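Local coordinates for ABC transporter substrate-binding protein-branched chain amino acid transport (PDB 4GNR) that binds isoleucine and probably delivers branched-chain amino acids to an ABC transporter for uptake into the cell, at residues T331-T339 with V345-P353. Sequence-based numbering, arbitrary orientation.
Sequences TVKTAYMMT and VEAAEVVKP
Tyr-336 and Val-350 lie side by side on one face of a C-terminal antiparallel beta hairpin, their side chains pointing the same way; Val-350 CG2 meets Tyr-336 CE2 at 3.6 Å, obliquely to the ring. Farther along this face Met-338, bent at chi2 and chi3, brings SD to 3.9 Å from Ala-348 CB and its methyl CE against Val-345 CG1. The other face carries Ala-335, Met-337, Thr-339, Ala-347, Glu-349 and Val-351. There Val-351 CG1 packs on Met-337 CB; with CG1 turned opposite the carbonyl carbon (chi1 -71°), Val-351 CG2 comes to 3.7 Å from Met-337 N. Met-337 and Glu-349 form a hydrogen-bonded pair through both their N-H groups, and Thr-339 N gives Ala-347 O a nearly straight hydrogen bond (N-H...O 175°). Glu-346 and Ala-347 together face Thr-339 in a classic beta bulge, where Glu-346 N hydrogen-bonds Thr-339 O at 2.8 Å, meeting it almost end-on. At Ala-335 one direct bond remains, Val-351 N to Ala-335 O; a water accepts from Ala-335 N and donates to Val-351 O.

The hairpin closes one edge of the mixed sheet in a periplasmic binding protein fold: 335-341 lies between 248-252 and the outermost strand 344-351, and backbone hydrogen bonds join Tyr-336 to Ser-252 and Met-338 to Phe-250. Helix 126-139 covers the Ala-335 and Val-351 face through Phe-128 and Ile-132, and the side chain of Ala-335 is about 12 Å from the bound isoleucine. In the conformer described here, Glu-349 OE1 hydrogen-bonds Tyr-136 OH of this helix and receives a bond from a second water, 2.8 Å away; that water donates to Met-337 O and accepts from Thr-339 OG1 at 2.7 Å.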
loop_
_atom_site.group_PDB
_atom_site.type_symbol
_atom_site.label_atom_id
_atom_site.label_comp_id
_atom_site.label_asym_id
_atom_site.label_seq_id
_atom_site.Cartn_x
_atom_site.Cartn_y
_atom_site.Cartn_z
ATOM N N THR A 331 1.165 -12.241 -5.991
ATOM C CA THR A 331 -0.098 -12.844 -5.663
ATOM C C THR A 331 -1.228 -11.974 -6.167
ATOM O O THR A 331 -1.168 -10.742 -6.060
ATOM C CB THR A 331 -0.253 -13.046 -4.121
ATOM O OG1 THR A 331 -1.512 -13.672 -3.830
ATOM C CG2 THR A 331 -0.045 -11.762 -3.300
ATOM N N VAL A 332 -2.277 -12.619 -6.693
ATOM C CA VAL A 332 -3.493 -11.904 -7.012
ATOM C C VAL A 332 -4.080 -11.529 -5.611
ATOM O O VAL A 332 -3.930 -12.282 -4.634
ATOM C CB VAL A 332 -4.471 -12.790 -7.814
ATOM C CG1 VAL A 332 -5.801 -12.113 -8.003
ATOM C CG2 VAL A 332 -3.876 -13.109 -9.171
ATOM N N LYS A 333 -4.711 -10.371 -5.531
ATOM C CA LYS A 333 -5.348 -9.904 -4.323
ATOM C C LYS A 333 -6.708 -9.306 -4.662
ATOM O O LYS A 333 -6.890 -8.680 -5.716
ATOM C CB LYS A 333 -4.527 -8.825 -3.620
ATOM C CG LYS A 333 -3.153 -9.276 -3.162
ATOM C CD LYS A 333 -3.179 -10.344 -2.058
ATOM C CE LYS A 333 -3.771 -9.861 -0.775
ATOM N NZ LYS A 333 -3.617 -10.893 0.273
ATOM N N THR A 334 -7.649 -9.476 -3.744
ATOM C CA THR A 334 -8.954 -8.833 -3.876
ATOM C C THR A 334 -8.767 -7.319 -3.717
ATOM O O THR A 334 -7.999 -6.835 -2.872
ATOM C CB THR A 334 -9.908 -9.336 -2.808
ATOM O OG1 THR A 334 -10.076 -10.746 -3.001
ATOM C CG2 THR A 334 -11.261 -8.629 -2.855
ATOM N N ALA A 335 -9.485 -6.574 -4.539
ATOM C CA ALA A 335 -9.484 -5.120 -4.482
ATOM C C ALA A 335 -10.919 -4.632 -4.313
ATOM O O ALA A 335 -11.879 -5.254 -4.765
ATOM C CB ALA A 335 -8.866 -4.514 -5.735
ATOM N N TYR A 336 -11.020 -3.490 -3.656
ATOM C CA TYR A 336 -12.263 -2.807 -3.413
ATOM C C TYR A 336 -12.160 -1.358 -3.835
ATOM O O TYR A 336 -11.092 -0.747 -3.761
ATOM C CB TYR A 336 -12.575 -2.758 -1.895
ATOM C CG TYR A 336 -12.588 -4.117 -1.241
ATOM C CD1 TYR A 336 -11.428 -4.645 -0.708
ATOM C CD2 TYR A 336 -13.746 -4.880 -1.153
ATOM C CE1 TYR A 336 -11.391 -5.886 -0.118
ATOM C CE2 TYR A 336 -13.723 -6.136 -0.564
ATOM C CZ TYR A 336 -12.535 -6.625 -0.041
ATOM O OH TYR A 336 -12.459 -7.859 0.572
ATOM N N MET A 337 -13.258 -0.815 -4.351
ATOM C CA MET A 337 -13.358 0.625 -4.596
ATOM C C MET A 337 -14.196 1.120 -3.406
ATOM O O MET A 337 -15.338 0.682 -3.200
ATOM C CB MET A 337 -14.024 0.994 -5.898
ATOM C CG MET A 337 -13.972 2.503 -6.139
ATOM S SD MET A 337 -12.322 3.189 -6.436
ATOM C CE MET A 337 -12.028 2.646 -8.136
ATOM N N MET A 338 -13.604 2.006 -2.618
ATOM C CA MET A 338 -14.218 2.583 -1.435
ATOM C C MET A 338 -14.920 3.887 -1.802
ATOM O O MET A 338 -14.399 4.671 -2.572
ATOM C CB MET A 338 -13.129 2.906 -0.380
ATOM C CG MET A 338 -12.160 1.771 -0.122
ATOM S SD MET A 338 -12.901 0.344 0.669
ATOM C CE MET A 338 -12.358 0.572 2.353
ATOM N N THR A 339 -16.110 4.093 -1.241
ATOM C CA THR A 339 -16.892 5.325 -1.386
ATOM C C THR A 339 -16.788 6.059 -0.035
ATOM O O THR A 339 -17.185 5.515 1.001
ATOM C CB THR A 339 -18.369 5.037 -1.645
ATOM O OG1 THR A 339 -18.510 4.390 -2.912
ATOM C CG2 THR A 339 -19.196 6.347 -1.664
ATOM N N VAL A 345 -15.682 5.986 5.171
ATOM C CA VAL A 345 -16.002 5.011 4.125
ATOM C C VAL A 345 -17.425 4.514 4.403
ATOM O O VAL A 345 -17.707 3.926 5.453
ATOM C CB VAL A 345 -14.989 3.865 4.030
ATOM C CG1 VAL A 345 -15.466 2.793 3.061
ATOM C CG2 VAL A 345 -13.632 4.410 3.601
ATOM N N GLU A 346 -18.304 4.743 3.446
ATOM C CA GLU A 346 -19.705 4.356 3.569
ATOM C C GLU A 346 -20.070 3.109 2.783
ATOM O O GLU A 346 -21.009 2.390 3.152
ATOM C CB GLU A 346 -20.590 5.539 3.129
ATOM C CG GLU A 346 -20.495 6.756 4.073
ATOM C CD GLU A 346 -21.327 7.954 3.632
ATOM O OE1 GLU A 346 -21.608 8.088 2.419
ATOM O OE2 GLU A 346 -21.663 8.781 4.503
ATOM N N ALA A 347 -19.255 2.785 1.789
ATOM C CA ALA A 347 -19.525 1.649 0.906
ATOM C C ALA A 347 -18.222 1.130 0.338
ATOM O O ALA A 347 -17.245 1.868 0.234
ATOM C CB ALA A 347 -20.470 2.043 -0.247
ATOM N N ALA A 348 -18.214 -0.156 0.030
ATOM C CA ALA A 348 -17.070 -0.810 -0.580
ATOM C C ALA A 348 -17.646 -1.754 -1.645
ATOM O O ALA A 348 -18.673 -2.397 -1.420
ATOM C CB ALA A 348 -16.229 -1.584 0.444
ATOM N N GLU A 349 -17.001 -1.784 -2.815
ATOM C CA GLU A 349 -17.388 -2.625 -3.973
ATOM C C GLU A 349 -16.199 -3.450 -4.461
ATOM O O GLU A 349 -15.174 -2.874 -4.828
ATOM C CB GLU A 349 -17.857 -1.732 -5.137
ATOM C CG GLU A 349 -19.074 -0.886 -4.806
ATOM C CD GLU A 349 -19.332 0.173 -5.870
ATOM O OE1 GLU A 349 -19.038 1.343 -5.577
ATOM O OE2 GLU A 349 -19.689 -0.155 -7.026
ATOM N N VAL A 350 -16.344 -4.777 -4.508
ATOM C CA VAL A 350 -15.258 -5.629 -5.006
ATOM C C VAL A 350 -15.103 -5.316 -6.496
ATOM O O VAL A 350 -16.074 -5.318 -7.236
ATOM C CB VAL A 350 -15.542 -7.116 -4.797
ATOM C CG1 VAL A 350 -14.490 -7.967 -5.467
ATOM C CG2 VAL A 350 -15.625 -7.413 -3.303
ATOM N N VAL A 351 -13.866 -5.060 -6.911
ATOM C CA VAL A 351 -13.539 -4.699 -8.277
ATOM C C VAL A 351 -12.324 -5.448 -8.774
ATOM O O VAL A 351 -11.445 -5.794 -8.003
ATOM C CB VAL A 351 -13.279 -3.156 -8.400
ATOM C CG1 VAL A 351 -14.573 -2.362 -8.253
ATOM C CG2 VAL A 351 -12.236 -2.686 -7.381
ATOM N N LYS A 352 -12.302 -5.692 -10.075
ATOM C CA LYS A 352 -11.167 -6.362 -10.709
ATOM C C LYS A 352 -11.089 -5.785 -12.137
ATOM O O LYS A 352 -12.076 -5.279 -12.651
ATOM C CB LYS A 352 -11.330 -7.885 -10.705
ATOM C CG LYS A 352 -12.521 -8.359 -11.508
ATOM C CD LYS A 352 -12.730 -9.875 -11.466
ATOM C CE LYS A 352 -13.936 -10.264 -12.305
ATOM N NZ LYS A 352 -14.219 -11.717 -12.325
ATOM N N PRO A 353 -9.926 -5.869 -12.802
ATOM C CA PRO A 353 -9.840 -5.338 -14.159
ATOM C C PRO A 353 -10.762 -6.028 -15.129
ATOM O O PRO A 353 -11.121 -7.183 -14.906
ATOM C CB PRO A 353 -8.402 -5.622 -14.560
ATOM C CG PRO A 353 -7.674 -5.715 -13.328
ATOM C CD PRO A 353 -8.624 -6.324 -12.325
ATOM O OXT PRO A 353 -11.125 -5.410 -16.135
HETATM O O HOH W 1 -10.755 -8.145 -6.818
HETATM O O HOH W 2 -17.920 1.780 -3.098
#